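Side-chain contacts in alpha-Amylase (Thermotoga maritima, PDB 2B5D), which is named an alpha-amylase and belongs to glycosyl hydrolase family 57, a family of carbohydrate-active proteins: residues S298-A301 with S302-E305; N416-I419 with Y420-H424. All blocks are in the same frame, centred on the assembly; numbering follows the deposited sequence.

How the contacts relate
Contact 1 comes first along the chain, in the long loop between helix 271-274 and helix 309-338, within the glycosyl hydrolase family 57 part of the protein. Contact 2 follows more than a hundred residues later and forms the first turns of helix 418-436, which leads into the C-terminal helical part. Their centres are 45 Å apart and their nearest atoms about 30 Å, so the two do not touch and share no helix or strand. Both lie at the surface and both meet the second subunit: Asp-300 in contact 1 packs on His-424 of that subunit, and His-424 in contact 2 on its Asp-300. The two regions, remote within one chain, thus come together between subunits.

Contact 1: residues S298-A301 with S302-E305; sequences SLDA and SQKE
Asp-300 grips both Ser-302 and Gln-303 through its carboxylate, using one oxygen for each side chain. OD1 accepts from OG of Ser-302 at 2.7 Å, on the syn side and moderately out of the carboxylate plane; the backbone N of Ser-302 adds a weak bond to the same oxygen. OD2 of Asp-300 takes NE2 of Gln-303 at 2.6 Å on its anti side and well out of the carboxylate plane. The acceptor lies almost in the amide plane; the carboxylate and amide planes are 86° apart, and the two side chains cross at about a right angle. Asp-300 holds CG beside its own carbonyl carbon (chi1 -177°), which turns the carboxylate over the start of the following turn.

Backbone bonds close that turn. N of Gln-303 donates to O of Asp-300 at 3.1 Å, from above the carbonyl plane, and N of Lys-304 reaches O of Ala-301 weakly. Two residues before Asp-300, OG of Ser-298 accepts from N of Asp-300 at 3.1 Å, an ST turn; Tyr-155 of the second subunit also hydrogen-bonds this hydroxyl.

Apolar contact is slight: CE of Lys-304 passes CB of Ala-301 at 4.1 Å. The lysine chain runs extended as far as CE and then bends (chi4 -89°), bringing NZ to a water at 2.8 Å that also lies within hydrogen-bonding distance of O of Ser-298. The same ammonium forms a salt bridge with Glu-260 and a hydrogen bond to O of Ile-294, tying the turn to an earlier part of the same loop and to Glu-260.

With two side-chain donors and a weak backbone one, the Asp-300 carboxylate is fixed in rotation and its negative charge partly offset, which would probably favour the ionised form where it packs on His-424 of the second subunit.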
# COMPACT_ATOMS: atom_id res chain seq x y z
N SER A 298 4.69 -8.65 31.30
CA SER A 298 3.52 -7.84 31.00
C SER A 298 3.51 -7.42 29.53
O SER A 298 4.55 -7.15 28.95
CB SER A 298 3.43 -6.62 31.90
OG SER A 298 2.20 -5.98 31.69
N LEU A 299 2.31 -7.39 28.96
CA LEU A 299 2.03 -6.84 27.66
C LEU A 299 1.96 -5.31 27.71
O LEU A 299 1.99 -4.66 26.67
CB LEU A 299 0.69 -7.39 27.19
CG LEU A 299 0.71 -8.58 26.25
CD1 LEU A 299 2.05 -9.33 26.24
CD2 LEU A 299 -0.43 -9.49 26.51
N ASP A 300 1.84 -4.75 28.92
CA ASP A 300 1.83 -3.32 29.13
C ASP A 300 3.25 -2.77 29.24
O ASP A 300 3.83 -2.71 30.33
CB ASP A 300 1.02 -2.97 30.38
CG ASP A 300 0.90 -1.46 30.63
OD1 ASP A 300 1.45 -0.66 29.84
OD2 ASP A 300 0.28 -1.08 31.64
N ALA A 301 3.80 -2.36 28.09
CA ALA A 301 5.19 -1.89 28.01
C ALA A 301 5.45 -0.60 28.81
O ALA A 301 6.59 -0.31 29.16
CB ALA A 301 5.64 -1.74 26.56
N SER A 302 4.39 0.14 29.11
CA SER A 302 4.51 1.37 29.90
C SER A 302 4.87 1.12 31.37
O SER A 302 5.34 2.02 32.07
CB SER A 302 3.22 2.20 29.79
OG SER A 302 2.24 1.75 30.71
N GLN A 303 4.67 -0.11 31.83
CA GLN A 303 4.96 -0.45 33.22
C GLN A 303 6.41 -0.88 33.48
O GLN A 303 6.73 -1.35 34.57
CB GLN A 303 3.98 -1.52 33.69
CG GLN A 303 2.51 -1.05 33.74
CD GLN A 303 1.63 -2.07 34.45
OE1 GLN A 303 2.02 -2.63 35.47
NE2 GLN A 303 0.44 -2.34 33.88
N LYS A 304 7.27 -0.67 32.48
CA LYS A 304 8.66 -1.08 32.53
C LYS A 304 9.55 -0.23 33.42
O LYS A 304 9.55 1.00 33.34
CB LYS A 304 9.26 -1.17 31.11
CG LYS A 304 8.68 -2.36 30.36
CD LYS A 304 9.50 -2.76 29.19
CE LYS A 304 8.72 -3.76 28.35
NZ LYS A 304 8.91 -5.19 28.77
N GLU A 305 10.34 -0.90 34.25
CA GLU A 305 11.22 -0.22 35.16
C GLU A 305 12.56 0.10 34.56
O GLU A 305 12.98 -0.50 33.58
CB GLU A 305 11.37 -1.04 36.44
CG GLU A 305 10.17 -0.84 37.32
CD GLU A 305 10.08 -1.82 38.43
OE1 GLU A 305 9.00 -2.45 38.54
OE2 GLU A 305 11.09 -1.98 39.19
O HOH W 1 6.86 -6.29 30.33

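Contact 2: residues N416-I419 with Y420-H424; sequences NDWI and YRHLH
Trp-418 and His-422, one helical turn apart, meet obliquely at the start of helix 418-436. Their planes lie 40° apart, and the centroid of the indole six-membered ring is 4.0 Å from that of the imidazole. ND1 of His-422 sits over the indole face, while its CE1 comes within 3.1 Å of CE2 of Trp-418. The indole is swung back beside its own carbonyl carbon (chi1 176°), which brings one of its faces against the histidine. On the pyrrole side of the indole, NH1 of Arg-421 approaches CD1 of Trp-418 at 3.2 Å, guanidinium and ring planes 62° apart.

Hydrogen bonding centres on O of Trp-418. It accepts the helical N-H of His-422 at 3.2 Å and also ND1 of His-422 at 2.9 Å, the two donors arriving from opposite faces of the carbonyl plane. Arg-421 N to Asp-417 O and Leu-423 N to Ile-419 O continue the helical pattern.

Apolar contact lies with Ile-419, whose CG2 touches CD2 of Leu-423 at 3.8 Å as the two side chains point the same way. Ile-419 also packs on helix 473-496, and Pro-280 of the third subunit lies against His-422.

The bond from ND1 implies that this nitrogen carries a proton, and together with the indole face it fixes the imidazole's rotation; NE of Arg-421, by contrast, is covered by the contact and has no partner in the model.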
# COMPACT_ATOMS: atom_id res chain seq x y z
N ASN A 416 5.02 -15.59 -6.48
CA ASN A 416 6.32 -14.95 -6.24
C ASN A 416 7.37 -15.75 -7.05
O ASN A 416 8.32 -16.33 -6.50
CB ASN A 416 6.66 -14.85 -4.73
CG ASN A 416 5.61 -14.05 -3.92
OD1 ASN A 416 4.44 -14.46 -3.79
ND2 ASN A 416 6.03 -12.91 -3.35
N ASP A 417 7.15 -15.78 -8.37
CA ASP A 417 7.92 -16.62 -9.29
C ASP A 417 8.18 -15.92 -10.64
O ASP A 417 8.67 -16.54 -11.59
CB ASP A 417 7.23 -17.97 -9.50
CG ASP A 417 5.77 -17.82 -9.88
OD1 ASP A 417 5.42 -16.85 -10.61
OD2 ASP A 417 4.96 -18.69 -9.45
N TRP A 418 7.82 -14.64 -10.70
CA TRP A 418 8.37 -13.72 -11.69
C TRP A 418 9.88 -13.58 -11.37
O TRP A 418 10.72 -13.51 -12.27
CB TRP A 418 7.63 -12.35 -11.60
CG TRP A 418 8.17 -11.27 -12.52
CD1 TRP A 418 7.71 -10.95 -13.77
CD2 TRP A 418 9.29 -10.38 -12.27
NE1 TRP A 418 8.47 -9.93 -14.31
CE2 TRP A 418 9.44 -9.56 -13.41
CE3 TRP A 418 10.19 -10.22 -11.20
CZ2 TRP A 418 10.45 -8.58 -13.52
CZ3 TRP A 418 11.21 -9.24 -11.31
CH2 TRP A 418 11.31 -8.43 -12.45
N ILE A 419 10.18 -13.54 -10.08
CA ILE A 419 11.55 -13.46 -9.60
C ILE A 419 12.36 -14.70 -10.02
O ILE A 419 13.51 -14.57 -10.43
CB ILE A 419 11.61 -13.24 -8.08
CG1 ILE A 419 11.31 -11.76 -7.75
CG2 ILE A 419 12.98 -13.67 -7.49
CD1 ILE A 419 11.23 -11.43 -6.26
N TYR A 420 11.73 -15.88 -9.93
CA TYR A 420 12.39 -17.13 -10.26
C TYR A 420 12.70 -17.32 -11.73
O TYR A 420 13.84 -17.63 -12.05
CB TYR A 420 11.63 -18.33 -9.70
CG TYR A 420 11.81 -18.46 -8.23
CD1 TYR A 420 10.88 -19.16 -7.44
CD2 TYR A 420 12.88 -17.85 -7.60
CE1 TYR A 420 11.05 -19.28 -6.05
CE2 TYR A 420 13.05 -17.94 -6.21
CZ TYR A 420 12.13 -18.66 -5.45
OH TYR A 420 12.34 -18.75 -4.07
N ARG A 421 11.73 -17.12 -12.62
CA ARG A 421 12.05 -17.24 -14.04
C ARG A 421 13.04 -16.19 -14.48
O ARG A 421 13.82 -16.43 -15.39
CB ARG A 421 10.82 -17.32 -14.97
CG ARG A 421 9.84 -16.17 -14.84
CD ARG A 421 9.26 -15.72 -16.19
NE ARG A 421 8.74 -14.36 -16.05
CZ ARG A 421 7.74 -13.84 -16.77
NH1 ARG A 421 7.36 -12.58 -16.54
NH2 ARG A 421 7.12 -14.56 -17.70
N HIS A 422 13.04 -15.04 -13.82
CA HIS A 422 14.09 -14.08 -14.11
C HIS A 422 15.46 -14.52 -13.63
O HIS A 422 16.47 -14.29 -14.32
CB HIS A 422 13.76 -12.67 -13.60
CG HIS A 422 12.95 -11.88 -14.57
ND1 HIS A 422 11.57 -11.84 -14.53
CD2 HIS A 422 13.32 -11.16 -15.67
CE1 HIS A 422 11.13 -11.12 -15.55
NE2 HIS A 422 12.16 -10.69 -16.25
N LEU A 423 15.52 -15.15 -12.46
CA LEU A 423 16.77 -15.71 -11.98
C LEU A 423 17.30 -16.82 -12.91
O LEU A 423 18.46 -16.84 -13.28
CB LEU A 423 16.61 -16.19 -10.55
CG LEU A 423 17.25 -15.38 -9.38
CD1 LEU A 423 17.81 -14.00 -9.71
CD2 LEU A 423 16.29 -15.31 -8.21
N HIS A 424 16.41 -17.72 -13.31
CA HIS A 424 16.70 -18.74 -14.26
C HIS A 424 17.34 -18.17 -15.55
O HIS A 424 18.46 -18.59 -15.91
CB HIS A 424 15.44 -19.50 -14.60
CG HIS A 424 15.64 -20.50 -15.69
ND1 HIS A 424 15.26 -20.27 -16.99
CD2 HIS A 424 16.22 -21.72 -15.67
CE1 HIS A 424 15.57 -21.32 -17.73
NE2 HIS A 424 16.17 -22.21 -16.95